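Local structure of putative pyridoxal phosphate-dependent transferase (Clostridium difficile, 4DQ6) at residues Ala40-Lys45 and Glu289-Ser294; Pro97-Ala102 and Asp203-Asp208; Ile103-Asn108 and Thr266-Lys271; Ser301-Ala306 and Val319-Gly324. The protein probably acts as an enzyme of the class I and II aminotransferase family, and binds pyridoxal-5'-phosphate in its pocket. All coordinates share one frame; numbering follows the deposited sequence. Where two conformers were deposited one is given.

Contact 1: residues Ala40-Lys45 and Glu289-Ser294; sequences ADMDFK and ESWLES
W291 carries this contact, reaching from helix 289-313 toward the 40-45 loop, where M42 and the backbone of K45 receive it along one side of the indole. M42 comes from the opposite direction and places SD at the rim of the six-membered ring, 4.1 Å from CH2. The sulfur lies close to the ring plane, 83° off the normal, so this Met-aromatic contact is made to the edge. The M42 chain is extended beyond CG, which carries SD and CE away from the loop.

K45 O also approaches W291 CZ2 directly, at 3.8 Å and obliquely to the ring, and a water links it to NE1. That water donates to K45 O (2.8 Å) and accepts from W291 NE1 (2.8 Å), sitting in the indole plane. The side chain of K45 heads elsewhere, and its NZ forms a salt bridge with E61 of the second subunit, while F295, one turn further along helix 289-313, packs against M42.

The principle illustrated is division of labour around one aromatic ring: the indole gives its hydrocarbon rim to a thioether, and its N-H, together with a loop carbonyl, is satisfied by a shared water.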
loop_
_atom_site.group_PDB
_atom_site.type_symbol
_atom_site.label_atom_id
_atom_site.label_comp_id
_atom_site.label_asym_id
_atom_site.label_seq_id
_atom_site.Cartn_x
_atom_site.Cartn_y
_atom_site.Cartn_z
ATOM N N ALA A 40 -16.708 -1.471 -9.217
ATOM C CA ALA A 40 -17.290 -2.091 -8.020
ATOM C C ALA A 40 -16.850 -1.406 -6.723
ATOM O O ALA A 40 -16.077 -1.946 -5.928
ATOM C CB ALA A 40 -16.916 -3.608 -8.011
ATOM N N ASP A 41 -17.412 -0.219 -6.501
ATOM C CA ASP A 41 -17.566 0.327 -5.149
ATOM C C ASP A 41 -18.987 0.833 -5.099
ATOM O O ASP A 41 -19.678 0.872 -6.097
ATOM C CB ASP A 41 -16.477 1.339 -4.722
ATOM C CG ASP A 41 -16.538 2.665 -5.424
ATOM O OD1 ASP A 41 -17.575 3.022 -6.032
ATOM O OD2 ASP A 41 -15.528 3.422 -5.344
ATOM N N MET A 42 -19.436 1.214 -3.917
ATOM C CA MET A 42 -20.834 1.508 -3.754
ATOM C C MET A 42 -21.079 2.993 -3.662
ATOM O O MET A 42 -20.235 3.744 -3.132
ATOM C CB MET A 42 -21.354 0.874 -2.454
ATOM C CG MET A 42 -20.979 -0.581 -2.158
ATOM S SD MET A 42 -21.844 -0.970 -0.558
ATOM C CE MET A 42 -21.165 -2.635 -0.306
ATOM N N ASP A 43 -22.250 3.446 -4.082
ATOM C CA ASP A 43 -22.661 4.846 -3.842
ATOM C C ASP A 43 -23.507 4.944 -2.583
ATOM O O ASP A 43 -24.617 5.580 -2.534
ATOM C CB ASP A 43 -23.416 5.397 -5.024
ATOM C CG ASP A 43 -22.516 5.633 -6.221
ATOM O OD1 ASP A 43 -21.695 6.575 -6.183
ATOM O OD2 ASP A 43 -22.630 4.888 -7.213
ATOM N N PHE A 44 -22.958 4.339 -1.556
ATOM C CA PHE A 44 -23.507 4.390 -0.229
ATOM C C PHE A 44 -22.461 4.849 0.785
ATOM O O PHE A 44 -21.325 4.597 0.659
ATOM C CB PHE A 44 -23.986 3.043 0.235
ATOM C CG PHE A 44 -25.113 2.479 -0.542
ATOM C CD1 PHE A 44 -26.242 3.210 -0.884
ATOM C CD2 PHE A 44 -25.061 1.162 -0.879
ATOM C CE1 PHE A 44 -27.254 2.615 -1.639
ATOM C CE2 PHE A 44 -26.071 0.534 -1.580
ATOM C CZ PHE A 44 -27.172 1.293 -1.990
ATOM N N LYS A 45 -22.878 5.550 1.822
ATOM C CA LYS A 45 -22.008 5.861 2.948
ATOM C C LYS A 45 -21.533 4.623 3.650
ATOM O O LYS A 45 -22.234 3.609 3.674
ATOM C CB LYS A 45 -22.745 6.732 3.954
ATOM C CG LYS A 45 -22.977 8.130 3.431
ATOM C CD LYS A 45 -23.629 8.969 4.481
ATOM C CE LYS A 45 -23.805 10.360 3.933
ATOM N NZ LYS A 45 -24.621 11.073 4.937
ATOM N N GLU A 289 -22.045 -5.891 11.352
ATOM C CA GLU A 289 -22.981 -6.916 10.947
ATOM C C GLU A 289 -24.411 -6.399 10.676
ATOM O O GLU A 289 -25.017 -6.781 9.657
ATOM C CB GLU A 289 -22.986 -8.065 11.938
ATOM C CG GLU A 289 -23.627 -9.349 11.449
ATOM C CD GLU A 289 -23.272 -10.560 12.340
ATOM O OE1 GLU A 289 -22.528 -10.393 13.336
ATOM O OE2 GLU A 289 -23.756 -11.655 12.025
ATOM N N SER A 290 -24.923 -5.521 11.541
ATOM C CA SER A 290 -26.275 -5.032 11.350
ATOM C C SER A 290 -26.409 -4.187 10.073
ATOM O O SER A 290 -27.370 -4.338 9.325
ATOM C CB SER A 290 -26.782 -4.306 12.586
ATOM O OG SER A 290 -27.045 -5.249 13.616
ATOM N N TRP A 291 -25.440 -3.324 9.829
ATOM C CA TRP A 291 -25.357 -2.611 8.545
ATOM C C TRP A 291 -25.280 -3.549 7.370
ATOM O O TRP A 291 -26.035 -3.367 6.391
ATOM C CB TRP A 291 -24.204 -1.602 8.562
ATOM C CG TRP A 291 -24.144 -0.802 7.315
ATOM C CD1 TRP A 291 -24.721 0.461 7.050
ATOM C CD2 TRP A 291 -23.470 -1.197 6.067
ATOM N NE1 TRP A 291 -24.425 0.844 5.777
ATOM C CE2 TRP A 291 -23.694 -0.102 5.129
ATOM C CE3 TRP A 291 -22.741 -2.303 5.650
ATOM C CZ2 TRP A 291 -23.196 -0.104 3.861
ATOM C CZ3 TRP A 291 -22.234 -2.290 4.367
ATOM C CH2 TRP A 291 -22.475 -1.228 3.476
ATOM N N LEU A 292 -24.437 -4.598 7.454
ATOM C CA LEU A 292 -24.348 -5.501 6.372
ATOM C C LEU A 292 -25.690 -6.233 6.078
ATOM O O LEU A 292 -26.102 -6.320 4.926
ATOM C CB LEU A 292 -23.240 -6.524 6.616
ATOM C CG LEU A 292 -23.224 -7.641 5.615
ATOM C CD1 LEU A 292 -22.904 -7.200 4.177
ATOM C CD2 LEU A 292 -22.147 -8.678 5.985
ATOM N N GLU A 293 -26.408 -6.657 7.112
ATOM C CA GLU A 293 -27.662 -7.369 6.882
ATOM C C GLU A 293 -28.672 -6.400 6.213
ATOM O O GLU A 293 -29.423 -6.788 5.305
ATOM C CB GLU A 293 -28.190 -7.992 8.174
ATOM C CG GLU A 293 -27.349 -9.152 8.700
ATOM C CD GLU A 293 -27.274 -10.372 7.800
ATOM O OE1 GLU A 293 -28.235 -10.673 7.037
ATOM O OE2 GLU A 293 -26.247 -11.099 7.846
ATOM N N SER A 294 -28.676 -5.146 6.639
ATOM C CA SER A 294 -29.585 -4.135 6.069
ATOM C C SER A 294 -29.221 -3.825 4.623
ATOM O O SER A 294 -30.097 -3.731 3.790
ATOM C CB SER A 294 -29.589 -2.856 6.897
ATOM O OG SER A 294 -30.642 -1.918 6.557
HETATM O O HOH W 1 -24.841 3.363 4.548
#

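Contact 2: residues Pro97-Ala102 and Asp203-Asp208; sequences PGVIPA and DEIHSD. With PLP (pyridoxal-5'-phosphate), chain C.
V99 and D203 meet because each directs a branch across the gap: V99 holds CG1 opposite its backbone N (chi1 169°), and D203 sends its carboxylate out the same way (chi1 179°). V99 CG1 then rests 3.6 Å from D203 OD2, while its other methyl, CG2, touches I205 CD1 at 3.9 Å.

D203 OD1 accepts the backbone N-H of I205 (3.1 Å), an Asx turn that steadies the carboxylate. D203 OD2 is modelled 2.5 Å from pyridoxal-5'-phosphate N1, a distance too short to be read closely. I205 lies over one face of the pyridine ring, its CG2 3.5 Å from C2, and H206 NE2 is hydrogen-bonded to O3 (2.7 Å). At the phosphate end, V99 N and I100 N, in the first turn of helix 99-110, donate nearly straight bonds to O1P and O2P. Y65 of the second subunit and N175 add further bonds.

Chemically, the helix start would favour the phosphate's negative charge, whereas D203 lies beside the ring nitrogen, the usual place of the aspartate in fold type I enzymes.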
loop_
_atom_site.group_PDB
_atom_site.type_symbol
_atom_site.label_atom_id
_atom_site.label_comp_id
_atom_site.label_asym_id
_atom_site.label_seq_id
_atom_site.Cartn_x
_atom_site.Cartn_y
_atom_site.Cartn_z
ATOM N N PRO A 97 -2.211 -4.895 0.973
ATOM C CA PRO A 97 -3.066 -3.704 0.665
ATOM C C PRO A 97 -4.222 -4.060 -0.254
ATOM O O PRO A 97 -5.156 -3.301 -0.412
ATOM C CB PRO A 97 -2.097 -2.714 0.057
ATOM C CG PRO A 97 -0.976 -3.520 -0.366
ATOM C CD PRO A 97 -0.825 -4.691 0.550
ATOM N N GLY A 98 -4.113 -5.149 -0.966
ATOM C CA GLY A 98 -5.147 -5.628 -1.897
ATOM C C GLY A 98 -5.026 -7.091 -2.263
ATOM O O GLY A 98 -3.970 -7.770 -2.109
ATOM N N VAL A 99 -6.111 -7.607 -2.815
ATOM C CA VAL A 99 -6.128 -8.994 -3.245
ATOM C C VAL A 99 -5.186 -9.214 -4.385
ATOM O O VAL A 99 -4.435 -10.192 -4.348
ATOM C CB VAL A 99 -7.562 -9.418 -3.603
ATOM C CG1 VAL A 99 -7.582 -10.773 -4.320
ATOM C CG2 VAL A 99 -8.394 -9.451 -2.308
ATOM N N ILE A 100 -5.214 -8.382 -5.411
ATOM C CA ILE A 100 -4.369 -8.680 -6.571
ATOM C C ILE A 100 -2.868 -8.570 -6.264
ATOM O O ILE A 100 -2.070 -9.409 -6.673
ATOM C CB ILE A 100 -4.785 -7.838 -7.777
ATOM C CG1 ILE A 100 -6.222 -8.211 -8.143
ATOM C CG2 ILE A 100 -3.807 -8.099 -8.940
ATOM C CD1 ILE A 100 -6.449 -9.647 -8.575
ATOM N N PRO A 101 -2.427 -7.616 -5.423
ATOM C CA PRO A 101 -1.046 -7.616 -5.013
ATOM C C PRO A 101 -0.608 -8.935 -4.382
ATOM O O PRO A 101 0.478 -9.445 -4.666
ATOM C CB PRO A 101 -1.004 -6.512 -3.971
ATOM C CG PRO A 101 -2.064 -5.544 -4.364
ATOM C CD PRO A 101 -3.109 -6.357 -5.079
ATOM N N ALA A 102 -1.437 -9.476 -3.476
ATOM C CA ALA A 102 -1.155 -10.778 -2.839
ATOM C C ALA A 102 -1.048 -11.848 -3.888
ATOM O O ALA A 102 -0.109 -12.667 -3.848
ATOM C CB ALA A 102 -2.206 -11.126 -1.745
ATOM N N ASP A 203 -9.958 -16.425 -4.551
ATOM C CA ASP A 203 -10.314 -15.052 -4.303
ATOM C C ASP A 203 -11.770 -15.019 -3.852
ATOM O O ASP A 203 -12.695 -15.119 -4.656
ATOM C CB ASP A 203 -10.106 -14.247 -5.587
ATOM C CG ASP A 203 -10.469 -12.806 -5.483
ATOM O OD1 ASP A 203 -11.039 -12.393 -4.472
ATOM O OD2 ASP A 203 -10.139 -12.064 -6.427
ATOM N N GLU A 204 -11.930 -14.724 -2.558
ATOM C CA GLU A 204 -13.213 -14.829 -1.947
ATOM C C GLU A 204 -13.584 -13.440 -1.464
ATOM O O GLU A 204 -14.321 -13.258 -0.423
ATOM C CB GLU A 204 -13.238 -15.948 -0.879
ATOM C CG GLU A 204 -12.893 -17.308 -1.438
ATOM C CD GLU A 204 -13.098 -18.474 -0.503
ATOM O OE1 GLU A 204 -13.597 -18.303 0.628
ATOM O OE2 GLU A 204 -12.820 -19.624 -0.976
ATOM N N ILE A 205 -13.143 -12.451 -2.238
ATOM C CA ILE A 205 -13.369 -11.088 -1.767
ATOM C C ILE A 205 -14.886 -10.796 -1.666
ATOM O O ILE A 205 -15.310 -9.985 -0.810
ATOM C CB ILE A 205 -12.659 -10.032 -2.593
ATOM C CG1 ILE A 205 -12.634 -8.662 -1.834
ATOM C CG2 ILE A 205 -13.324 -9.875 -3.927
ATOM C CD1 ILE A 205 -11.780 -7.598 -2.516
ATOM N N HIS A 206 -15.739 -11.393 -2.480
ATOM C CA HIS A 206 -17.204 -11.103 -2.395
ATOM C C HIS A 206 -17.942 -12.000 -1.416
ATOM O O HIS A 206 -19.178 -12.098 -1.453
ATOM C CB HIS A 206 -17.879 -11.221 -3.762
ATOM C CG HIS A 206 -17.337 -10.312 -4.823
ATOM N ND1 HIS A 206 -17.860 -9.035 -5.035
ATOM C CD2 HIS A 206 -16.271 -10.460 -5.698
ATOM C CE1 HIS A 206 -17.166 -8.455 -6.026
ATOM N NE2 HIS A 206 -16.170 -9.312 -6.427
ATOM N N SER A 207 -17.229 -12.608 -0.480
ATOM C CA SER A 207 -17.723 -13.720 0.346
ATOM C C SER A 207 -18.859 -13.310 1.288
ATOM O O SER A 207 -19.672 -14.129 1.693
ATOM C CB SER A 207 -16.590 -14.295 1.202
ATOM O OG SER A 207 -15.987 -13.278 1.998
ATOM N N ASP A 208 -19.005 -12.014 1.548
ATOM C CA ASP A 208 -20.079 -11.536 2.433
ATOM C C ASP A 208 -21.298 -11.055 1.682
ATOM O O ASP A 208 -22.318 -10.709 2.314
ATOM C CB ASP A 208 -19.597 -10.387 3.347
ATOM C CG ASP A 208 -18.351 -10.744 4.188
ATOM O OD1 ASP A 208 -18.344 -11.798 4.812
ATOM O OD2 ASP A 208 -17.396 -9.912 4.289
HETATM N N1 PLP C . -11.045 -9.725 -6.632
HETATM C C2 PLP C . -12.285 -9.656 -7.216
HETATM C C2A PLP C . -13.023 -10.842 -7.760
HETATM C C3 PLP C . -12.980 -8.393 -7.330
HETATM O O3 PLP C . -14.167 -8.317 -7.914
HETATM C C4 PLP C . -12.340 -7.194 -6.811
HETATM C C4A PLP C . -12.986 -5.840 -6.950
HETATM C C5 PLP C . -11.030 -7.352 -6.198
HETATM C C6 PLP C . -10.422 -8.628 -6.142
HETATM C C5A PLP C . -10.376 -6.132 -5.630
HETATM O O4P PLP C . -9.018 -6.422 -5.637
HETATM P P PLP C . -8.078 -5.390 -4.815
HETATM O O1P PLP C . -8.275 -5.767 -3.388
HETATM O O2P PLP C . -6.678 -5.734 -5.464
HETATM O O3P PLP C . -8.711 -4.000 -5.133
#

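Contact 3: residues Ile103-Asn108 and Thr266-Lys271; sequences ISLLIN and TRIDIK
L105 and I268 meet tip to tip, their CD1 methyls 3.8 Å apart, and this pair forms the apolar heart of the contact between helix 99-110 and the end of helix 255-267. I268 reaches it with CG1 flanked by both its backbone N and its carbonyl carbon (chi1 61°), and the chain beyond is extended. The other methyl of L105, CD2, lies beside R267 NH1 at 3.8 Å, the two side chains running antiparallel past one another.

R267 bends at chi3 (49°), which folds its guanidinium back toward helix 99-110. There NH1 comes within 3.6 Å of N108 ND2. Both nitrogens are donors, so this is van der Waals proximity; the amide and guanidinium planes are turned 62° apart. The charge of R267 is answered by E109, the residue after N108 on that helix.

Behind this first shell, the end of helix 255-267 is fixed by a Schellman motif, with D269 at positive phi and its N bonded to T266 O (3.0 Å). K271 NZ turns back to T266 OG1 (3.0 Å) and also forms a salt bridge with D262. Across the dimer interface, S104 OG bonds R267 O of the second subunit, and the reverse bond is present too.

Methyl groups thus fill the inner part of the junction, while the charged guanidinium is kept at its margin, where a glutamate can balance it.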
loop_
_atom_site.group_PDB
_atom_site.type_symbol
_atom_site.label_atom_id
_atom_site.label_comp_id
_atom_site.label_asym_id
_atom_site.label_seq_id
_atom_site.Cartn_x
_atom_site.Cartn_y
_atom_site.Cartn_z
ATOM N N ILE A 103 -2.017 -11.944 -4.775
ATOM C CA ILE A 103 -2.012 -12.980 -5.816
ATOM C C ILE A 103 -0.782 -12.865 -6.699
ATOM O O ILE A 103 -0.157 -13.872 -7.070
ATOM C CB ILE A 103 -3.330 -12.921 -6.599
ATOM C CG1 ILE A 103 -4.479 -13.323 -5.693
ATOM C CG2 ILE A 103 -3.276 -13.848 -7.831
ATOM C CD1 ILE A 103 -5.835 -13.402 -6.318
ATOM N N SER A 104 -0.405 -11.623 -7.012
ATOM C CA SER A 104 0.754 -11.389 -7.866
ATOM C C SER A 104 2.009 -11.906 -7.166
ATOM O O SER A 104 2.827 -12.602 -7.796
ATOM C CB SER A 104 0.984 -9.897 -8.114
ATOM O OG SER A 104 2.021 -9.668 -9.037
ATOM N N LEU A 105 2.201 -11.642 -5.881
ATOM C CA LEU A 105 3.384 -12.121 -5.156
ATOM C C LEU A 105 3.328 -13.670 -5.077
ATOM O O LEU A 105 4.361 -14.328 -5.228
ATOM C CB LEU A 105 3.542 -11.495 -3.786
ATOM C CG LEU A 105 3.868 -10.031 -3.799
ATOM C CD1 LEU A 105 4.026 -9.599 -2.340
ATOM C CD2 LEU A 105 5.026 -9.522 -4.574
ATOM N N LEU A 106 2.150 -14.234 -4.770
ATOM C CA LEU A 106 1.984 -15.695 -4.713
ATOM C C LEU A 106 2.417 -16.337 -6.018
ATOM O O LEU A 106 3.094 -17.382 -6.028
ATOM C CB LEU A 106 0.565 -16.077 -4.354
ATOM C CG LEU A 106 0.119 -15.793 -2.895
ATOM C CD1 LEU A 106 -1.392 -15.923 -2.742
ATOM C CD2 LEU A 106 0.890 -16.758 -1.980
ATOM N N ILE A 107 2.027 -15.752 -7.132
ATOM C CA ILE A 107 2.380 -16.300 -8.459
ATOM C C ILE A 107 3.876 -16.271 -8.633
ATOM O O ILE A 107 4.509 -17.294 -9.100
ATOM C CB ILE A 107 1.692 -15.493 -9.590
ATOM C CG1 ILE A 107 0.215 -15.854 -9.663
ATOM C CG2 ILE A 107 2.405 -15.757 -10.916
ATOM C CD1 ILE A 107 -0.613 -14.942 -10.549
ATOM N N ASN A 108 4.525 -15.166 -8.370
ATOM C CA ASN A 108 5.964 -15.099 -8.461
ATOM C C ASN A 108 6.687 -16.123 -7.586
ATOM O O ASN A 108 7.715 -16.726 -8.048
ATOM C CB ASN A 108 6.471 -13.705 -8.112
ATOM C CG ASN A 108 7.928 -13.534 -8.462
ATOM O OD1 ASN A 108 8.333 -13.572 -9.661
ATOM N ND2 ASN A 108 8.753 -13.426 -7.433
ATOM N N THR A 266 8.192 -8.840 2.581
ATOM C CA THR A 266 9.388 -8.241 3.122
ATOM C C THR A 266 10.268 -7.666 2.029
ATOM O O THR A 266 10.775 -6.548 2.133
ATOM C CB THR A 266 10.185 -9.269 3.964
ATOM O OG1 THR A 266 9.405 -9.577 5.144
ATOM C CG2 THR A 266 11.573 -8.688 4.389
ATOM N N ARG A 267 10.382 -8.431 0.960
ATOM C CA ARG A 267 11.152 -8.012 -0.203
ATOM C C ARG A 267 10.678 -6.680 -0.781
ATOM O O ARG A 267 11.535 -5.833 -1.088
ATOM C CB ARG A 267 11.173 -9.136 -1.256
ATOM C CG ARG A 267 11.733 -8.670 -2.568
ATOM C CD ARG A 267 11.782 -9.766 -3.619
ATOM N NE ARG A 267 10.542 -10.551 -3.817
ATOM C CZ ARG A 267 9.508 -10.243 -4.620
ATOM N NH1 ARG A 267 8.473 -11.092 -4.764
ATOM N NH2 ARG A 267 9.493 -9.109 -5.311
ATOM N N ILE A 268 9.355 -6.487 -0.867
ATOM C CA ILE A 268 8.806 -5.195 -1.365
ATOM C C ILE A 268 8.475 -4.235 -0.229
ATOM O O ILE A 268 7.947 -3.131 -0.505
ATOM C CB ILE A 268 7.621 -5.386 -2.341
ATOM C CG1 ILE A 268 6.421 -6.094 -1.730
ATOM C CG2 ILE A 268 8.050 -6.183 -3.583
ATOM C CD1 ILE A 268 5.119 -5.930 -2.508
ATOM N N ASP A 269 8.795 -4.588 1.021
ATOM C CA ASP A 269 8.559 -3.728 2.193
ATOM C C ASP A 269 7.114 -3.209 2.323
ATOM O O ASP A 269 6.872 -2.021 2.575
ATOM C CB ASP A 269 9.560 -2.571 2.286
ATOM C CG ASP A 269 9.502 -1.895 3.656
ATOM O OD1 ASP A 269 9.352 -2.646 4.676
ATOM O OD2 ASP A 269 9.476 -0.615 3.717
ATOM N N ILE A 270 6.135 -4.082 2.102
ATOM C CA ILE A 270 4.721 -3.729 2.324
ATOM C C ILE A 270 4.263 -4.623 3.471
ATOM O O ILE A 270 3.956 -5.817 3.263
ATOM C CB ILE A 270 3.907 -3.888 1.025
ATOM C CG1 ILE A 270 4.333 -2.787 0.032
ATOM C CG2 ILE A 270 2.392 -3.866 1.302
ATOM C CD1 ILE A 270 3.487 -2.708 -1.219
ATOM N N LYS A 271 4.224 -4.063 4.690
ATOM C CA LYS A 271 3.998 -4.830 5.894
ATOM C C LYS A 271 2.923 -4.237 6.774
ATOM O O LYS A 271 2.243 -4.986 7.449
ATOM C CB LYS A 271 5.251 -4.934 6.749
ATOM C CG LYS A 271 6.423 -5.499 5.999
ATOM C CD LYS A 271 6.240 -6.962 5.571
ATOM C CE LYS A 271 6.652 -7.979 6.586
ATOM N NZ LYS A 271 6.589 -9.373 6.012
#

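Contact 4: residues Ser301-Ala306 and Val319-Gly324; sequences SNIDFA and VRKPEG
D304 and K321 form a salt bridge that closes the edge of an apolar contact in this fold type I, class I and II aminotransferase-family protein, where helix 289-313 packs by the antiparallel sheet that follows it. K321 NZ donates at 2.8 Å to D304 OD1, which accepts through its syn lone pair, on the side of OD2. The lysine can span the distance because its chain is extended from end to end, with CG opposite the backbone N (chi1 -177°). NZ has a second acidic partner, E300, one turn before D304 on helix 289-313, so two carboxylates share the one ammonium group.

Under this bridge I303 supplies the hydrophobic side. Its CG2 lies 3.8 Å from K321 CG, the two side chains set roughly perpendicular, and 4.0 Å from P322 CD. The proline and isoleucine pass alongside one another, pointing contrary ways. The aliphatic part of the lysine is therefore used as well as its charge.

Other polar groups are satisfied outside the pair of segments. N302 gives ND2 to the carbonyls of C374 and L372 and receives R376 NE at OD1, while E323 OE1 takes both R179 NE and V180 N. Within the helix, F305 N bonds S301 O and A306 N bonds N302 O, each at 2.9 Å. The far end of the isoleucine completes the packing, with I303 CD1 lying 4.0 Å from P322 CG.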
loop_
_atom_site.group_PDB
_atom_site.type_symbol
_atom_site.label_atom_id
_atom_site.label_comp_id
_atom_site.label_asym_id
_atom_site.label_seq_id
_atom_site.Cartn_x
_atom_site.Cartn_y
_atom_site.Cartn_z
ATOM N N SER A 301 -33.515 -6.176 -2.933
ATOM C CA SER A 301 -34.638 -5.445 -3.497
ATOM C C SER A 301 -34.293 -4.714 -4.788
ATOM O O SER A 301 -35.016 -4.772 -5.782
ATOM C CB SER A 301 -35.126 -4.486 -2.439
ATOM O OG SER A 301 -36.307 -3.811 -2.865
ATOM N N ASN A 302 -33.149 -4.029 -4.817
ATOM C CA ASN A 302 -32.620 -3.431 -6.079
ATOM C C ASN A 302 -32.546 -4.462 -7.208
ATOM O O ASN A 302 -32.873 -4.156 -8.324
ATOM C CB ASN A 302 -31.236 -2.784 -5.911
ATOM C CG ASN A 302 -31.287 -1.294 -5.515
ATOM O OD1 ASN A 302 -32.381 -0.706 -5.186
ATOM N ND2 ASN A 302 -30.096 -0.692 -5.415
ATOM N N ILE A 303 -31.998 -5.653 -6.891
ATOM C CA ILE A 303 -31.822 -6.705 -7.894
ATOM C C ILE A 303 -33.172 -7.153 -8.454
ATOM O O ILE A 303 -33.373 -7.193 -9.662
ATOM C CB ILE A 303 -31.015 -7.849 -7.295
ATOM C CG1 ILE A 303 -29.553 -7.465 -7.186
ATOM C CG2 ILE A 303 -31.208 -9.087 -8.155
ATOM C CD1 ILE A 303 -28.727 -8.348 -6.262
ATOM N N ASP A 304 -34.106 -7.400 -7.562
ATOM C CA ASP A 304 -35.457 -7.801 -7.958
ATOM C C ASP A 304 -36.147 -6.693 -8.797
ATOM O O ASP A 304 -36.741 -6.971 -9.824
ATOM C CB ASP A 304 -36.251 -8.177 -6.711
ATOM C CG ASP A 304 -35.855 -9.490 -6.118
ATOM O OD1 ASP A 304 -35.184 -10.309 -6.806
ATOM O OD2 ASP A 304 -36.211 -9.693 -4.957
ATOM N N PHE A 305 -35.963 -5.438 -8.393
ATOM C CA PHE A 305 -36.511 -4.290 -9.132
ATOM C C PHE A 305 -35.924 -4.217 -10.537
ATOM O O PHE A 305 -36.657 -4.057 -11.525
ATOM C CB PHE A 305 -36.288 -2.986 -8.357
ATOM C CG PHE A 305 -36.511 -1.768 -9.184
ATOM C CD1 PHE A 305 -37.798 -1.276 -9.342
ATOM C CD2 PHE A 305 -35.467 -1.148 -9.868
ATOM C CE1 PHE A 305 -38.030 -0.156 -10.122
ATOM C CE2 PHE A 305 -35.695 -0.028 -10.642
ATOM C CZ PHE A 305 -36.982 0.446 -10.790
ATOM N N ALA A 306 -34.599 -4.389 -10.643
ATOM C CA ALA A 306 -33.931 -4.292 -11.926
ATOM C C ALA A 306 -34.334 -5.384 -12.873
ATOM O O ALA A 306 -34.523 -5.147 -14.041
ATOM C CB ALA A 306 -32.419 -4.263 -11.751
ATOM N N VAL A 319 -31.262 -11.805 -18.358
ATOM C CA VAL A 319 -30.571 -11.596 -17.070
ATOM C C VAL A 319 -31.039 -12.710 -16.128
ATOM O O VAL A 319 -32.218 -13.031 -16.095
ATOM C CB VAL A 319 -30.824 -10.196 -16.495
ATOM C CG1 VAL A 319 -32.306 -9.957 -16.322
ATOM C CG2 VAL A 319 -30.000 -9.953 -15.226
ATOM N N ARG A 320 -30.074 -13.352 -15.470
ATOM C CA ARG A 320 -30.297 -14.319 -14.398
ATOM C C ARG A 320 -29.974 -13.638 -13.069
ATOM O O ARG A 320 -28.913 -13.003 -12.976
ATOM C CB ARG A 320 -29.366 -15.541 -14.586
ATOM N N LYS A 321 -30.821 -13.791 -12.069
ATOM C CA LYS A 321 -30.585 -13.159 -10.750
ATOM C C LYS A 321 -29.259 -13.732 -10.178
ATOM O O LYS A 321 -29.061 -14.969 -10.125
ATOM C CB LYS A 321 -31.714 -13.462 -9.807
ATOM C CG LYS A 321 -31.627 -12.816 -8.463
ATOM C CD LYS A 321 -32.894 -12.978 -7.655
ATOM C CE LYS A 321 -32.694 -12.513 -6.243
ATOM N NZ LYS A 321 -34.015 -12.447 -5.505
ATOM N N PRO A 322 -28.345 -12.874 -9.764
ATOM C CA PRO A 322 -27.103 -13.393 -9.156
ATOM C C PRO A 322 -27.358 -14.010 -7.812
ATOM O O PRO A 322 -28.305 -13.660 -7.121
ATOM C CB PRO A 322 -26.267 -12.154 -8.940
ATOM C CG PRO A 322 -27.250 -11.001 -8.901
ATOM C CD PRO A 322 -28.413 -11.391 -9.761
ATOM N N GLU A 323 -26.515 -14.939 -7.412
ATOM C CA GLU A 323 -26.534 -15.564 -6.118
ATOM C C GLU A 323 -25.700 -14.779 -5.089
ATOM O O GLU A 323 -25.959 -14.837 -3.850
ATOM C CB GLU A 323 -25.989 -16.989 -6.251
ATOM C CG GLU A 323 -26.871 -17.849 -7.158
ATOM C CD GLU A 323 -26.255 -19.145 -7.639
ATOM O OE1 GLU A 323 -25.102 -19.345 -7.321
ATOM O OE2 GLU A 323 -27.014 -19.901 -8.350
ATOM N N GLY A 324 -24.723 -14.035 -5.585
ATOM C CA GLY A 324 -23.882 -13.166 -4.783
ATOM C C GLY A 324 -23.258 -12.097 -5.617
ATOM O O GLY A 324 -23.445 -12.079 -6.851
#

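In the fold
Contacts 1 and 2 are buried, and 3 and 4 only partly so, and their chemistry differs. Contact 2, nearest the chain's centre, is organised by pyridoxal-5'-phosphate; contact 1 places a bridging water between indole and loop; contacts 3 and 4 each set methyl packing beside a charged side chain with an acidic partner. Two helices are used twice: 99-110 offers its first turn to contact 2 and a later part to contact 3, and 289-313 serves contacts 1 and 4. Contacts 2 and 3 touch where P97 CD lies 3.4 Å from I270 CG2, whereas 3 and 4 lie on opposite sides of the centre. Contacts 1 to 3 also meet the second subunit; contact 4 does not.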